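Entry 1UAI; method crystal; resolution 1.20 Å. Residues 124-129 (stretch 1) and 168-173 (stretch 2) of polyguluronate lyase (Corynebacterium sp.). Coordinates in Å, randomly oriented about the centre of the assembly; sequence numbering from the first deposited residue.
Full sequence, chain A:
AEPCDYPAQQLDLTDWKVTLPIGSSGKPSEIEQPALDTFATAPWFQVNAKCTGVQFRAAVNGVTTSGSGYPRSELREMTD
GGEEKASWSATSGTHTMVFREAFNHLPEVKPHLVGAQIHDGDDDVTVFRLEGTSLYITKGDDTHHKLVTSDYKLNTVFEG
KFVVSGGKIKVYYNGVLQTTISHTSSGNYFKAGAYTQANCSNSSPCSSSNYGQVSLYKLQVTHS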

# COMPACT_ATOMS: atom_id res chain seq x y z
N ASP A 124 5.35 -5.44 9.38
CA ASP A 124 4.02 -5.56 8.82
C ASP A 124 3.21 -6.56 9.65
O ASP A 124 3.74 -7.57 10.11
CB ASP A 124 4.08 -6.00 7.35
CG ASP A 124 4.80 -7.32 7.15
OD1 ASP A 124 5.90 -7.49 7.71
OD2 ASP A 124 4.27 -8.18 6.42
N VAL A 125 1.94 -6.25 9.87
CA VAL A 125 1.06 -7.09 10.67
C VAL A 125 0.22 -8.00 9.77
O VAL A 125 0.15 -9.21 9.98
CB VAL A 125 0.15 -6.22 11.55
CG1 VAL A 125 -0.77 -7.09 12.39
CG2 VAL A 125 1.00 -5.33 12.44
N THR A 126 -0.41 -7.40 8.77
CA THR A 126 -1.23 -8.13 7.80
C THR A 126 -1.35 -7.23 6.58
O THR A 126 -1.54 -6.02 6.71
CB THR A 126 -2.63 -8.47 8.37
OG1 THR A 126 -3.43 -9.06 7.33
CG2 THR A 126 -3.32 -7.24 8.91
N VAL A 127 -1.20 -7.82 5.40
CA VAL A 127 -1.27 -7.05 4.16
C VAL A 127 -2.00 -7.81 3.06
O VAL A 127 -2.21 -9.02 3.16
CB VAL A 127 0.17 -6.72 3.63
CG1 VAL A 127 1.09 -6.35 4.79
CG2 VAL A 127 0.74 -7.90 2.87
N PHE A 128 -2.40 -7.08 2.02
CA PHE A 128 -3.04 -7.65 0.84
C PHE A 128 -1.85 -7.86 -0.10
O PHE A 128 -1.22 -6.90 -0.54
CB PHE A 128 -4.04 -6.67 0.23
CG PHE A 128 -5.39 -6.67 0.90
CD1 PHE A 128 -6.50 -7.21 0.25
CD2 PHE A 128 -5.56 -6.13 2.17
CE1 PHE A 128 -7.76 -7.20 0.85
CE2 PHE A 128 -6.81 -6.12 2.78
CZ PHE A 128 -7.91 -6.65 2.12
N ARG A 129 -1.56 -9.12 -0.38
CA ARG A 129 -0.41 -9.50 -1.19
C ARG A 129 -0.78 -10.34 -2.41
O ARG A 129 -1.38 -11.41 -2.28
CB ARG A 129 0.57 -10.27 -0.31
CG ARG A 129 1.82 -10.78 -1.01
CD ARG A 129 2.64 -11.68 -0.09
NE ARG A 129 3.87 -12.13 -0.73
CZ ARG A 129 5.07 -11.62 -0.50
NH1 ARG A 129 5.23 -10.65 0.39
NH2 ARG A 129 6.12 -12.07 -1.18
N LYS A 168 -8.48 -7.67 17.81
CA LYS A 168 -8.70 -8.51 16.63
C LYS A 168 -8.72 -7.67 15.36
O LYS A 168 -9.21 -6.54 15.36
CB LYS A 168 -10.04 -9.24 16.75
CG LYS A 168 -10.18 -10.15 17.96
CD LYS A 168 -9.29 -11.37 17.85
CE LYS A 168 -9.53 -12.32 19.01
NZ LYS A 168 -8.70 -13.56 18.90
N ILE A 169 -8.20 -8.24 14.28
CA ILE A 169 -8.19 -7.57 12.99
C ILE A 169 -9.09 -8.38 12.05
O ILE A 169 -8.82 -9.56 11.80
CB ILE A 169 -6.78 -7.52 12.37
CG1 ILE A 169 -5.81 -6.78 13.29
CG2 ILE A 169 -6.85 -6.84 11.00
CD1 ILE A 169 -4.36 -6.83 12.83
N LYS A 170 -10.15 -7.76 11.57
CA LYS A 170 -11.07 -8.41 10.63
C LYS A 170 -10.70 -7.87 9.25
O LYS A 170 -10.65 -6.66 9.06
CB LYS A 170 -12.51 -8.04 10.95
CG LYS A 170 -13.00 -8.50 12.32
CD LYS A 170 -13.22 -9.99 12.36
CE LYS A 170 -13.91 -10.41 13.64
NZ LYS A 170 -14.28 -11.85 13.62
N VAL A 171 -10.43 -8.77 8.30
CA VAL A 171 -10.05 -8.36 6.96
C VAL A 171 -11.10 -8.83 5.95
O VAL A 171 -11.43 -10.01 5.89
CB VAL A 171 -8.67 -8.94 6.58
CG1 VAL A 171 -8.16 -8.28 5.31
CG2 VAL A 171 -7.69 -8.73 7.72
N TYR A 172 -11.60 -7.88 5.16
CA TYR A 172 -12.64 -8.15 4.17
C TYR A 172 -12.19 -7.92 2.73
O TYR A 172 -11.35 -7.06 2.46
CB TYR A 172 -13.85 -7.24 4.43
CG TYR A 172 -14.43 -7.36 5.82
CD1 TYR A 172 -15.55 -8.14 6.06
CD2 TYR A 172 -13.85 -6.68 6.89
CE1 TYR A 172 -16.09 -8.26 7.34
CE2 TYR A 172 -14.38 -6.79 8.18
CZ TYR A 172 -15.50 -7.58 8.39
OH TYR A 172 -16.02 -7.70 9.66
N TYR A 173 -12.80 -8.67 1.82
CA TYR A 173 -12.55 -8.57 0.38
C TYR A 173 -13.94 -8.56 -0.25
O TYR A 173 -14.70 -9.52 -0.11
CB TYR A 173 -11.76 -9.78 -0.10
CG TYR A 173 -11.62 -9.90 -1.60
CD1 TYR A 173 -10.69 -9.13 -2.31
CD2 TYR A 173 -12.39 -10.82 -2.32
CE1 TYR A 173 -10.53 -9.29 -3.69
CE2 TYR A 173 -12.23 -10.98 -3.69
CZ TYR A 173 -11.30 -10.22 -4.37
OH TYR A 173 -11.12 -10.41 -5.72

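Two strands running almost parallel, 124-129 and 168-173, meet through a small apolar side-chain packing in which no hydrogen bond crosses from one to the other. Their N-to-C directions differ by 5°, and their axes come no closer than 9.7 Å. That spacing is too wide for backbone pairing, so the gap is bridged by side chains. The nearest CA atoms, those of T126 and I169, lie 8.7 Å apart, and the two stretches together bury 252 Å² against each other.

In the first strand V125, T126 and F128 direct their CA-to-CB bonds toward the second, while V127 turns away and makes no contact. In the second, I169 and V171 point toward the first strand; K170, between them, is out of reach, as expected of the alternation along an extended chain.

At one end of the contact, CD1 of I169 lies 3.6 Å from CG1 of V125. The isoleucine has chi1 m and chi2 t, an extended form that carries its terminal methyl across the gap, and the valine, with chi1 t, presents a methyl to meet it. The same CD1 is 4.1 Å from CG2 of T126, so one methyl group touches two successive residues of the first strand. A longer aliphatic chain suits this position because its reach makes up for the distance between the backbones.

T126 is buried yet suits an apolar neighbourhood. Its methyl serves the packing against I169, and its OG1 is hydrogen-bonded elsewhere in the structure, so the hydroxyl is not left unsatisfied in the interior. OG1 also lies 4.3 Å from CG2 of V171, a loose van der Waals approach.

Farther along, F128 contributes the largest covered area of any residue here, 69 Å². With chi1 at -82°, the side chain of F128 places its CZ 3.6 Å from CG1 of V171. The methyl approaches the ring obliquely. The same CZ is 3.5 Å from the backbone O of Y172, which sits at the ring edge, near its plane; there the oxygen meets the weakly positive rim of aromatic hydrogens rather than the electron-rich face. Phenylalanine fits because its flat, long side chain spans the gap without bringing in a polar group. V171, compact and branched at CB, places one methyl near F128 and the other near T126.

Y172 takes part through its main chain: its CA-to-CB bond points away, and its side chain comes no nearer than 6.4 Å to the first strand. The residues that face the contact, V125, T126, F128, I169 and V171, are all buried in the protein. The charged side chains of D124, R129, K168 and K170 stay out of it; both lysines have NZ hydrogen-bonded elsewhere. The contact therefore rests on the close fit of methyl groups and one aromatic ring, with the carbonyl of Y172 at the ring edge and the charged side chains kept outside.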